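JSC1_58120g3 ([Leptolyngbya] sp. JSC-1, PDB 6XHH) is a cyanobacteriochrome GAF domain that binds a verdin-type bilin, absorbs far-red light in its dark state and probably acts as a photosensory module in signalling. Local coordinates at residues A[90-96]-A[110-114]; A[126-130]-A[150-155]; A[65-69]-A[120-124]. All coordinates share one frame; numbering follows the deposited sequence.

How the contacts relate
All three contacts lie in the one GAF domain. Contacts 1 and 3 both touch the bilin: Thr-114 binds a propionate and Trp-68 binds the carbonyl oxygen OA. Their centres are about 18 Å apart. Helix 115-123 joins them, because Leu-121 of contact 3 packs on Leu-113 and Ile-92 of contact 1. Tyr-93 OH also lies 2.7 Å from Glu-122 OE2. Contact 2 is closer to contact 1, with centres about 10 Å apart. It lies at the face of strand 128-136 far from the bilin. There Asp-90 OD2 lies 2.8 Å from His-154 ND1. Val-126 N, 3.0 Å from Leu-121 O, ties contact 2 to the helix of contact 3.

Contact 1 of 3, residues A[90-96]-A[110-114]; sequences DDIYLGE and KRPLT. With M1V (mesobiliverdin IX(alpha)), chain C; EDO (1,2-ethanediol), chain D.
Lys-110 meets Asp-90 because its CG stands anti to its own carbonyl carbon (chi1 -52°) and its chain bends again at chi2 and chi4. Glu-96 has CG between its backbone N and carbonyl carbon (chi1 67°), and this lays its chain beside that of Arg-111. The two backbones form a single antiparallel bridge in the GAF domain. It joins the start of strand 95-100 to the loop that leads into helix 115-123. Glu-96 and Arg-111 are the hydrogen-bonded pair: Glu-96 N gives to Arg-111 O at 2.9 Å, and Arg-111 N gives back to Glu-96 O. The first donor sits above the carbonyl plane. The second lies in the plane, on a lone pair.

Gly-95 makes the close approach possible. Gly-95 CA is 3.2 Å from Arg-111 O, and a CB there would clash with that oxygen. Leu-113 CD1 packs on Gly-95 CA at 3.6 Å. Glu-96 CG touches Arg-111 CB, but the carboxylate and guanidinium planes are nearly perpendicular and their charged atoms do not meet. The carboxylate of Glu-96 instead forms a salt bridge with Arg-80, which also binds the bilin.

Lys-110 NZ forms a long salt bridge with Asp-90 OD2, at 3.4 Å. One water accepts from both Lys-110 NZ and Asp-90 N and donates to Gly-95 O. A second links NZ to OD2. Asp-90 OD2 has another partner in His-154. Within 90-96, Asp-91 OD1 accepts from Tyr-93 N in an Asx turn.

The loop ends at the chromophore pocket. Thr-114 N gives a bond of 2.9 Å to the propionate oxygen O1B, and Thr-114 OG1 donates to O2B at 2.6 Å.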
loop_
_atom_site.group_PDB
_atom_site.type_symbol
_atom_site.label_atom_id
_atom_site.label_comp_id
_atom_site.label_asym_id
_atom_site.label_seq_id
_atom_site.Cartn_x
_atom_site.Cartn_y
_atom_site.Cartn_z
ATOM N N ASP A 90 9.542 6.559 -5.503
ATOM C CA ASP A 90 9.066 7.466 -6.547
ATOM C C ASP A 90 9.140 6.811 -7.922
ATOM O O ASP A 90 8.231 6.957 -8.742
ATOM C CB ASP A 90 9.899 8.745 -6.576
ATOM C CG ASP A 90 9.661 9.639 -5.388
ATOM O OD1 ASP A 90 8.948 9.217 -4.459
ATOM O OD2 ASP A 90 10.166 10.782 -5.412
ATOM N N ASP A 91 10.236 6.110 -8.188
ATOM C CA ASP A 91 10.584 5.616 -9.516
ATOM C C ASP A 91 11.240 4.256 -9.302
ATOM O O ASP A 91 12.318 4.198 -8.714
ATOM C CB ASP A 91 11.540 6.603 -10.193
ATOM C CG ASP A 91 11.919 6.214 -11.613
ATOM O OD1 ASP A 91 11.883 5.024 -11.955
ATOM O OD2 ASP A 91 12.289 7.128 -12.372
ATOM N N ILE A 92 10.606 3.170 -9.760
ATOM C CA ILE A 92 11.130 1.835 -9.474
ATOM C C ILE A 92 12.528 1.617 -10.044
ATOM O O ILE A 92 13.224 0.677 -9.634
ATOM C CB ILE A 92 10.178 0.722 -9.979
ATOM C CG1 ILE A 92 10.090 0.699 -11.510
ATOM C CG2 ILE A 92 8.813 0.826 -9.297
ATOM C CD1 ILE A 92 9.413 -0.582 -12.034
ATOM N N TYR A 93 12.964 2.452 -10.980
ATOM C CA TYR A 93 14.292 2.297 -11.555
ATOM C C TYR A 93 15.346 3.107 -10.827
ATOM O O TYR A 93 16.534 2.967 -11.142
ATOM C CB TYR A 93 14.269 2.680 -13.036
ATOM C CG TYR A 93 13.267 1.864 -13.814
ATOM C CD1 TYR A 93 13.371 0.475 -13.883
ATOM C CD2 TYR A 93 12.195 2.468 -14.448
ATOM C CE1 TYR A 93 12.447 -0.284 -14.593
ATOM C CE2 TYR A 93 11.272 1.716 -15.149
ATOM C CZ TYR A 93 11.403 0.345 -15.212
ATOM O OH TYR A 93 10.487 -0.396 -15.921
ATOM N N LEU A 94 14.944 3.949 -9.877
ATOM C CA LEU A 94 15.889 4.765 -9.130
ATOM C C LEU A 94 15.974 4.407 -7.657
ATOM O O LEU A 94 17.057 4.504 -7.081
ATOM C CB LEU A 94 15.544 6.255 -9.273
ATOM C CG LEU A 94 15.612 6.795 -10.706
ATOM C CD1 LEU A 94 15.218 8.253 -10.758
ATOM C CD2 LEU A 94 17.012 6.615 -11.272
ATOM N N GLY A 95 14.891 4.000 -7.020
ATOM C CA GLY A 95 14.995 3.348 -5.731
ATOM C C GLY A 95 14.183 4.036 -4.649
ATOM O O GLY A 95 13.454 4.994 -4.886
ATOM N N GLU A 96 14.330 3.511 -3.440
ATOM C CA GLU A 96 13.463 3.877 -2.327
ATOM C C GLU A 96 13.960 5.119 -1.593
ATOM O O GLU A 96 15.162 5.381 -1.498
ATOM C CB GLU A 96 13.330 2.720 -1.338
ATOM C CG GLU A 96 14.615 2.383 -0.596
ATOM C CD GLU A 96 14.369 1.581 0.686
ATOM O OE1 GLU A 96 13.562 2.005 1.529
ATOM O OE2 GLU A 96 14.978 0.509 0.840
ATOM N N LYS A 110 18.640 7.846 -2.631
ATOM C CA LYS A 110 17.698 6.753 -2.844
ATOM C C LYS A 110 18.446 5.427 -2.950
ATOM O O LYS A 110 19.586 5.366 -3.416
ATOM C CB LYS A 110 16.861 6.992 -4.105
ATOM C CG LYS A 110 16.159 8.372 -4.195
ATOM C CD LYS A 110 15.146 8.592 -3.093
ATOM C CE LYS A 110 14.354 9.891 -3.318
ATOM N NZ LYS A 110 13.293 9.810 -4.365
ATOM N N ARG A 111 17.800 4.356 -2.487
ATOM C CA ARG A 111 18.412 3.034 -2.472
ATOM C C ARG A 111 17.834 2.176 -3.589
ATOM O O ARG A 111 16.660 1.805 -3.517
ATOM C CB ARG A 111 18.191 2.358 -1.120
ATOM C CG ARG A 111 18.909 1.040 -0.964
ATOM C CD ARG A 111 18.626 0.440 0.410
ATOM N NE ARG A 111 19.737 -0.375 0.887
ATOM C CZ ARG A 111 19.822 -1.691 0.734
ATOM N NH1 ARG A 111 18.860 -2.358 0.110
ATOM N NH2 ARG A 111 20.875 -2.344 1.207
ATOM N N PRO A 112 18.616 1.817 -4.605
ATOM C CA PRO A 112 18.074 1.048 -5.734
ATOM C C PRO A 112 17.518 -0.300 -5.311
ATOM O O PRO A 112 18.015 -0.947 -4.390
ATOM C CB PRO A 112 19.287 0.888 -6.663
ATOM C CG PRO A 112 20.141 2.078 -6.356
ATOM C CD PRO A 112 19.989 2.284 -4.867
ATOM N N LEU A 113 16.463 -0.721 -6.010
ATOM C CA LEU A 113 15.817 -2.003 -5.761
ATOM C C LEU A 113 16.551 -3.130 -6.479
ATOM O O LEU A 113 17.207 -2.919 -7.499
ATOM C CB LEU A 113 14.361 -1.971 -6.241
ATOM C CG LEU A 113 13.290 -1.306 -5.371
ATOM C CD1 LEU A 113 13.611 0.128 -4.988
ATOM C CD2 LEU A 113 11.969 -1.362 -6.115
ATOM N N THR A 114 16.434 -4.336 -5.929
ATOM C CA THR A 114 16.968 -5.533 -6.568
ATOM C C THR A 114 16.216 -5.809 -7.866
ATOM O O THR A 114 15.021 -5.549 -7.964
ATOM C CB THR A 114 16.831 -6.714 -5.599
ATOM O OG1 THR A 114 17.678 -6.498 -4.456
ATOM C CG2 THR A 114 17.170 -8.037 -6.263
HETATM O OA M1V C . 8.771 -11.059 -6.418
HETATM C C1A M1V C . 9.963 -11.028 -6.150
HETATM N NA M1V C . 10.506 -10.222 -5.230
HETATM C C2A M1V C . 10.959 -11.830 -6.743
HETATM C CMA M1V C . 10.739 -12.863 -7.825
HETATM C C3A M1V C . 12.180 -11.497 -6.162
HETATM C CAA M1V C . 13.511 -12.069 -6.471
HETATM C CBA M1V C . 14.139 -12.766 -5.262
HETATM C C4A M1V C . 11.886 -10.438 -5.171
HETATM C CHA M1V C . 12.823 -9.848 -4.368
HETATM C C1B M1V C . 12.685 -8.808 -3.344
HETATM C C2B M1V C . 13.816 -8.287 -2.663
HETATM C CMB M1V C . 15.252 -8.691 -2.896
HETATM C C3B M1V C . 13.366 -7.351 -1.781
HETATM C CAB M1V C . 14.216 -6.519 -0.837
HETATM C CBB M1V C . 14.294 -5.066 -1.338
HETATM C CGB M1V C . 15.102 -4.986 -2.615
HETATM O O2B M1V C . 16.335 -5.213 -2.590
HETATM O O1B M1V C . 14.566 -4.695 -3.709
HETATM N NB M1V C . 11.585 -8.201 -2.870
HETATM C C4B M1V C . 11.947 -7.313 -1.920
HETATM C CHB M1V C . 11.155 -6.455 -1.141
HETATM C C1C M1V C . 9.803 -6.091 -1.225
HETATM C C2C M1V C . 9.281 -4.981 -0.547
HETATM C CAC M1V C . 10.067 -4.102 0.403
HETATM C CBC M1V C . 10.048 -4.905 1.735
HETATM C CGC M1V C . 11.110 -4.516 2.752
HETATM O O2C M1V C . 11.911 -3.582 2.517
HETATM O O1C M1V C . 11.211 -5.133 3.842
HETATM C C3C M1V C . 7.923 -4.916 -0.850
HETATM C CMC M1V C . 6.975 -3.871 -0.330
HETATM N NC M1V C . 8.790 -6.677 -1.952
HETATM C C4C M1V C . 7.633 -5.971 -1.740
HETATM C CHC M1V C . 6.427 -6.403 -2.364
HETATM C C1D M1V C . 5.201 -5.792 -2.463
HETATM C C2D M1V C . 3.940 -6.439 -2.342
HETATM C CMD M1V C . 3.729 -7.900 -2.029
HETATM N ND M1V C . 4.972 -4.457 -2.769
HETATM C C4D M1V C . 3.638 -4.256 -2.807
HETATM O OD M1V C . 3.129 -3.162 -3.058
HETATM C C3D M1V C . 2.978 -5.497 -2.536
HETATM C CAD M1V C . 1.489 -5.726 -2.456
HETATM C CBD M1V C . 0.912 -5.751 -3.854
HETATM C C1 EDO D . 21.265 -8.078 -3.894
HETATM O O1 EDO D . 19.975 -7.655 -3.432
HETATM C C2 EDO D . 21.164 -8.518 -5.352
HETATM O O2 EDO D . 21.177 -7.365 -6.206
HETATM O O HOH W 1 11.894 7.251 -3.916
HETATM O O HOH W 2 12.631 12.488 -4.154
HETATM O O HOH W 3 15.728 1.033 -8.264
#

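Contact 2 of 3, residues A[126-130]-A[150-155]; sequences VKSCA and SAPRHW. With EDO (1,2-ethanediol), chain E.
Ala-130 packs its methyl over one face of the Trp-155 indole, in a CH-pi contact. This joins strand 128-136 of the central GAF-domain sheet to the loop that runs from strand 139-148 to helix 157-178. Ala-130 CB sits 3.8 Å from the centroid of the six-membered ring of Trp-155 and 18° off its normal. Arg-153 CD covers the opposite face near the rim, so the indole is sandwiched. Trp-155 CG lies anti to the carbonyl carbon (chi1 -51°), which swings the ring toward the strand. With an alanine here, the space between Ala-130 and the Arg-153 chain would probably be left as a gap, and Val-89 O would lose its indole N-H.

Nearer the start of the strand the packing is of side chain on backbone. Lys-127 and Ser-128 form a classic beta bulge opposite Gln-148. The aliphatic part of Lys-127 runs along the loop, with Lys-127 CD 3.6 Å from Ala-151 N. Its ammonium group bonds to Asn-149 O.

The polar contacts centre on Ser-128. With OG anti to the backbone N (chi1 170°), the hydroxyl is directed at the loop. Both Ser-128 OG and Trp-155 NE1 are hydrogen-bonded to Val-89 O of the edge strand 87-89. Arg-153 NH2 donates to Phe-33 O, and NH1 forms a salt bridge with Glu-159. Arg-153 NE donates to O1 of a bound 1,2-ethanediol at 3.1 Å.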
loop_
_atom_site.group_PDB
_atom_site.type_symbol
_atom_site.label_atom_id
_atom_site.label_comp_id
_atom_site.label_asym_id
_atom_site.label_seq_id
_atom_site.Cartn_x
_atom_site.Cartn_y
_atom_site.Cartn_z
ATOM N N VAL A 126 3.579 -1.591 -12.530
ATOM C CA VAL A 126 3.855 -0.532 -11.559
ATOM C C VAL A 126 5.126 0.210 -11.971
ATOM O O VAL A 126 6.130 -0.424 -12.306
ATOM C CB VAL A 126 4.002 -1.119 -10.140
ATOM C CG1 VAL A 126 4.438 -0.043 -9.133
ATOM C CG2 VAL A 126 2.709 -1.798 -9.673
ATOM N N LYS A 127 5.098 1.557 -11.935
ATOM C CA LYS A 127 6.300 2.372 -12.111
ATOM C C LYS A 127 6.679 3.184 -10.878
ATOM O O LYS A 127 7.757 3.794 -10.860
ATOM C CB LYS A 127 6.134 3.332 -13.299
ATOM C CG LYS A 127 6.319 2.651 -14.656
ATOM C CD LYS A 127 6.343 3.691 -15.766
ATOM C CE LYS A 127 6.517 3.029 -17.123
ATOM N NZ LYS A 127 5.455 2.012 -17.348
ATOM N N SER A 128 5.848 3.178 -9.842
ATOM C CA SER A 128 6.027 3.993 -8.649
ATOM C C SER A 128 5.141 3.383 -7.572
ATOM O O SER A 128 4.022 2.980 -7.872
ATOM C CB SER A 128 5.630 5.443 -8.949
ATOM O OG SER A 128 5.567 6.242 -7.774
ATOM N N CYS A 129 5.635 3.278 -6.334
ATOM C CA CYS A 129 4.791 2.642 -5.325
ATOM C C CYS A 129 5.055 3.225 -3.947
ATOM O O CYS A 129 6.207 3.455 -3.570
ATOM C CB CYS A 129 5.001 1.116 -5.252
ATOM S SG CYS A 129 6.731 0.576 -4.972
ATOM N N ALA A 130 3.973 3.432 -3.195
ATOM C CA ALA A 130 4.032 3.745 -1.770
ATOM C C ALA A 130 3.224 2.667 -1.064
ATOM O O ALA A 130 2.041 2.494 -1.369
ATOM C CB ALA A 130 3.483 5.146 -1.467
ATOM N N SER A 150 1.864 4.650 -15.285
ATOM C CA SER A 150 2.332 5.222 -16.537
ATOM C C SER A 150 3.620 6.023 -16.403
ATOM O O SER A 150 4.268 6.279 -17.424
ATOM C CB SER A 150 1.228 6.100 -17.138
ATOM O OG SER A 150 0.926 7.175 -16.274
ATOM N N ALA A 151 4.021 6.383 -15.191
ATOM C CA ALA A 151 5.102 7.337 -14.973
ATOM C C ALA A 151 5.531 7.238 -13.514
ATOM O O ALA A 151 4.765 6.780 -12.675
ATOM C CB ALA A 151 4.648 8.768 -15.292
ATOM N N PRO A 152 6.751 7.685 -13.202
ATOM C CA PRO A 152 7.114 7.915 -11.798
ATOM C C PRO A 152 6.217 8.971 -11.176
ATOM O O PRO A 152 5.597 9.792 -11.855
ATOM C CB PRO A 152 8.567 8.414 -11.877
ATOM C CG PRO A 152 9.049 8.023 -13.237
ATOM C CD PRO A 152 7.854 8.011 -14.120
ATOM N N ARG A 153 6.172 8.964 -9.849
ATOM C CA ARG A 153 5.435 9.986 -9.130
ATOM C C ARG A 153 6.133 10.197 -7.806
ATOM O O ARG A 153 6.546 9.225 -7.170
ATOM C CB ARG A 153 3.985 9.580 -8.894
ATOM C CG ARG A 153 3.158 10.649 -8.201
ATOM C CD ARG A 153 2.097 9.983 -7.391
ATOM N NE ARG A 153 1.003 10.851 -6.958
ATOM C CZ ARG A 153 0.953 11.474 -5.788
ATOM N NH1 ARG A 153 1.977 11.405 -4.950
ATOM N NH2 ARG A 153 -0.117 12.186 -5.471
ATOM N N HIS A 154 6.281 11.458 -7.414
ATOM C CA HIS A 154 6.940 11.776 -6.160
ATOM C C HIS A 154 5.971 11.589 -5.002
ATOM O O HIS A 154 4.853 12.107 -5.037
ATOM C CB HIS A 154 7.452 13.215 -6.193
ATOM C CG HIS A 154 7.956 13.695 -4.878
ATOM N ND1 HIS A 154 9.007 13.091 -4.221
ATOM C CD2 HIS A 154 7.582 14.740 -4.110
ATOM C CE1 HIS A 154 9.240 13.732 -3.090
ATOM N NE2 HIS A 154 8.389 14.735 -2.997
ATOM N N TRP A 155 6.397 10.843 -3.983
ATOM C CA TRP A 155 5.629 10.671 -2.755
ATOM C C TRP A 155 6.208 11.562 -1.665
ATOM O O TRP A 155 7.408 11.498 -1.391
ATOM C CB TRP A 155 5.641 9.208 -2.285
ATOM C CG TRP A 155 5.257 8.215 -3.350
ATOM C CD1 TRP A 155 6.115 7.435 -4.094
ATOM C CD2 TRP A 155 3.934 7.915 -3.828
ATOM N NE1 TRP A 155 5.404 6.664 -4.992
ATOM C CE2 TRP A 155 4.065 6.941 -4.851
ATOM C CE3 TRP A 155 2.658 8.376 -3.495
ATOM C CZ2 TRP A 155 2.958 6.412 -5.536
ATOM C CZ3 TRP A 155 1.554 7.843 -4.178
ATOM C CH2 TRP A 155 1.721 6.866 -5.189
HETATM C C1 EDO E . 0.131 12.942 -9.643
HETATM O O1 EDO E . -0.883 12.079 -9.104
HETATM C C2 EDO E . -0.061 13.104 -11.152
HETATM O O2 EDO E . -1.452 13.351 -11.417
#

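Contact 3 of 3, residues A[65-69]-A[120-124]; sequences GSGWE and ALESF. With M1V (mesobiliverdin IX(alpha)), chain C.
Trp-68 and Phe-124 make the main apolar contact between strand 67-68 and the end of helix 115-123. The rings are oblique, with planes at 36° and centroids 4.9 Å apart. Phe-124 brings its CE2 corner over one face of the indole, near the rim. The closest approach is 3.3 Å, from Phe-124 CE2 to Trp-68 CD2. Trp-68 CG stands anti to its backbone N (chi1 -177°), and this carries the indole toward the helix. Phe-124 CG is anti to its carbonyl carbon, which turns the phenyl ring back to meet it. Gly-67 O lies in the plane of the Phe-124 ring at its edge, 3.5 Å from Phe-124 CZ. Phe-124 also packs edge-to-face with Phe-51.

Two smaller side chains add to the apolar packing. Leu-121 CD2 meets the indole at its edge, 3.6 Å from Trp-68 CH2. Ala-120 CB approaches obliquely and is 3.6 Å from Trp-68 CZ2.

Trp-68 and Ala-120 line the bilin pocket of the GAF domain, with Phe-124 behind the indole. The strand is an outer one of the central antiparallel sheet, and the end of helix 115-123 packs on the indole of this strand. The indole lies between protein and chromophore. Phe-124 covers one face, and the bilin D ring covers the other, with bilin C1D 3.5 Å from Trp-68 CZ3.

The polar contacts serve the chromophore and the helix end. Trp-68 NE1 donates to the bilin carbonyl oxygen OA at 2.9 Å, with an N-H...O angle of 156°. OA lies in the indole plane, at the ring edge. The methyl of Ala-120 also borders this oxygen. At the helix end, Ser-123 OG donates to Ala-120 O at 2.7 Å.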
loop_
_atom_site.group_PDB
_atom_site.type_symbol
_atom_site.label_atom_id
_atom_site.label_comp_id
_atom_site.label_asym_id
_atom_site.label_seq_id
_atom_site.Cartn_x
_atom_site.Cartn_y
_atom_site.Cartn_z
ATOM N N GLY A 65 -7.664 -11.231 -7.810
ATOM C CA GLY A 65 -7.590 -12.602 -8.251
ATOM C C GLY A 65 -6.177 -13.140 -8.327
ATOM O O GLY A 65 -5.979 -14.355 -8.210
ATOM N N SER A 66 -5.199 -12.266 -8.495
ATOM C CA SER A 66 -3.816 -12.650 -8.716
ATOM C C SER A 66 -3.040 -12.619 -7.408
ATOM O O SER A 66 -3.399 -11.922 -6.459
ATOM C CB SER A 66 -3.157 -11.717 -9.740
ATOM O OG SER A 66 -3.710 -11.913 -11.035
ATOM N N GLY A 67 -1.963 -13.391 -7.371
ATOM C CA GLY A 67 -1.083 -13.375 -6.223
ATOM C C GLY A 67 0.275 -12.778 -6.525
ATOM O O GLY A 67 0.700 -12.693 -7.684
ATOM N N TRP A 68 0.967 -12.354 -5.476
ATOM C CA TRP A 68 2.381 -11.998 -5.554
ATOM C C TRP A 68 3.082 -12.786 -4.461
ATOM O O TRP A 68 2.823 -12.568 -3.270
ATOM C CB TRP A 68 2.572 -10.490 -5.392
ATOM C CG TRP A 68 3.973 -9.973 -5.510
ATOM C CD1 TRP A 68 5.136 -10.690 -5.534
ATOM C CD2 TRP A 68 4.342 -8.598 -5.627
ATOM N NE1 TRP A 68 6.217 -9.833 -5.659
ATOM C CE2 TRP A 68 5.749 -8.543 -5.714
ATOM C CE3 TRP A 68 3.617 -7.404 -5.672
ATOM C CZ2 TRP A 68 6.434 -7.333 -5.847
ATOM C CZ3 TRP A 68 4.300 -6.215 -5.791
ATOM C CH2 TRP A 68 5.681 -6.185 -5.875
ATOM N N GLU A 69 3.938 -13.727 -4.867
ATOM C CA GLU A 69 4.687 -14.564 -3.934
ATOM C C GLU A 69 6.104 -14.004 -3.849
ATOM O O GLU A 69 7.031 -14.446 -4.537
ATOM C CB GLU A 69 4.671 -16.033 -4.370
ATOM C CG GLU A 69 3.251 -16.582 -4.536
ATOM C CD GLU A 69 3.214 -18.033 -4.957
ATOM O OE1 GLU A 69 4.219 -18.521 -5.520
ATOM O OE2 GLU A 69 2.167 -18.675 -4.745
ATOM N N ALA A 120 9.223 -7.959 -10.822
ATOM C CA ALA A 120 7.921 -8.257 -10.231
ATOM C C ALA A 120 6.983 -7.057 -10.321
ATOM O O ALA A 120 5.813 -7.197 -10.696
ATOM C CB ALA A 120 8.103 -8.688 -8.775
ATOM N N LEU A 121 7.488 -5.867 -10.001
ATOM C CA LEU A 121 6.693 -4.650 -10.126
ATOM C C LEU A 121 6.274 -4.401 -11.572
ATOM O O LEU A 121 5.109 -4.086 -11.846
ATOM C CB LEU A 121 7.492 -3.464 -9.559
ATOM C CG LEU A 121 7.606 -3.455 -8.027
ATOM C CD1 LEU A 121 8.769 -2.596 -7.520
ATOM C CD2 LEU A 121 6.299 -2.987 -7.432
ATOM N N GLU A 122 7.205 -4.555 -12.515
ATOM C CA GLU A 122 6.851 -4.462 -13.928
ATOM C C GLU A 122 5.750 -5.451 -14.295
ATOM O O GLU A 122 4.859 -5.129 -15.091
ATOM C CB GLU A 122 8.093 -4.690 -14.795
ATOM C CG GLU A 122 9.043 -3.497 -14.873
ATOM C CD GLU A 122 10.388 -3.885 -15.437
ATOM O OE1 GLU A 122 10.674 -5.100 -15.484
ATOM O OE2 GLU A 122 11.153 -2.985 -15.834
ATOM N N SER A 123 5.780 -6.660 -13.720
ATOM C CA SER A 123 4.743 -7.636 -14.050
ATOM C C SER A 123 3.365 -7.197 -13.580
ATOM O O SER A 123 2.358 -7.693 -14.106
ATOM C CB SER A 123 5.082 -9.012 -13.460
ATOM O OG SER A 123 4.634 -9.139 -12.117
ATOM N N PHE A 124 3.293 -6.287 -12.608
ATOM C CA PHE A 124 2.029 -5.739 -12.147
ATOM C C PHE A 124 1.765 -4.350 -12.716
ATOM O O PHE A 124 0.813 -3.683 -12.287
ATOM C CB PHE A 124 2.005 -5.731 -10.617
ATOM C CG PHE A 124 2.011 -7.116 -10.019
ATOM C CD1 PHE A 124 0.971 -7.997 -10.279
ATOM C CD2 PHE A 124 3.066 -7.550 -9.231
ATOM C CE1 PHE A 124 0.976 -9.270 -9.753
ATOM C CE2 PHE A 124 3.073 -8.831 -8.701
ATOM C CZ PHE A 124 2.025 -9.686 -8.960
HETATM O OA M1V C . 8.771 -11.059 -6.418
HETATM C C1A M1V C . 9.963 -11.028 -6.150
HETATM N NA M1V C . 10.506 -10.222 -5.230
HETATM C C2A M1V C . 10.959 -11.830 -6.743
HETATM C CMA M1V C . 10.739 -12.863 -7.825
HETATM C C3A M1V C . 12.180 -11.497 -6.162
HETATM C CAA M1V C . 13.511 -12.069 -6.471
HETATM C CBA M1V C . 14.139 -12.766 -5.262
HETATM C C4A M1V C . 11.886 -10.438 -5.171
HETATM C CHA M1V C . 12.823 -9.848 -4.368
HETATM C C1B M1V C . 12.685 -8.808 -3.344
HETATM C C2B M1V C . 13.816 -8.287 -2.663
HETATM C CMB M1V C . 15.252 -8.691 -2.896
HETATM C C3B M1V C . 13.366 -7.351 -1.781
HETATM C CAB M1V C . 14.216 -6.519 -0.837
HETATM C CBB M1V C . 14.294 -5.066 -1.338
HETATM C CGB M1V C . 15.102 -4.986 -2.615
HETATM O O2B M1V C . 16.335 -5.213 -2.590
HETATM O O1B M1V C . 14.566 -4.695 -3.709
HETATM N NB M1V C . 11.585 -8.201 -2.870
HETATM C C4B M1V C . 11.947 -7.313 -1.920
HETATM C CHB M1V C . 11.155 -6.455 -1.141
HETATM C C1C M1V C . 9.803 -6.091 -1.225
HETATM C C2C M1V C . 9.281 -4.981 -0.547
HETATM C CAC M1V C . 10.067 -4.102 0.403
HETATM C CBC M1V C . 10.048 -4.905 1.735
HETATM C CGC M1V C . 11.110 -4.516 2.752
HETATM O O2C M1V C . 11.911 -3.582 2.517
HETATM O O1C M1V C . 11.211 -5.133 3.842
HETATM C C3C M1V C . 7.923 -4.916 -0.850
HETATM C CMC M1V C . 6.975 -3.871 -0.330
HETATM N NC M1V C . 8.790 -6.677 -1.952
HETATM C C4C M1V C . 7.633 -5.971 -1.740
HETATM C CHC M1V C . 6.427 -6.403 -2.364
HETATM C C1D M1V C . 5.201 -5.792 -2.463
HETATM C C2D M1V C . 3.940 -6.439 -2.342
HETATM C CMD M1V C . 3.729 -7.900 -2.029
HETATM N ND M1V C . 4.972 -4.457 -2.769
HETATM C C4D M1V C . 3.638 -4.256 -2.807
HETATM O OD M1V C . 3.129 -3.162 -3.058
HETATM C C3D M1V C . 2.978 -5.497 -2.536
HETATM C CAD M1V C . 1.489 -5.726 -2.456
HETATM C CBD M1V C . 0.912 -5.751 -3.854
#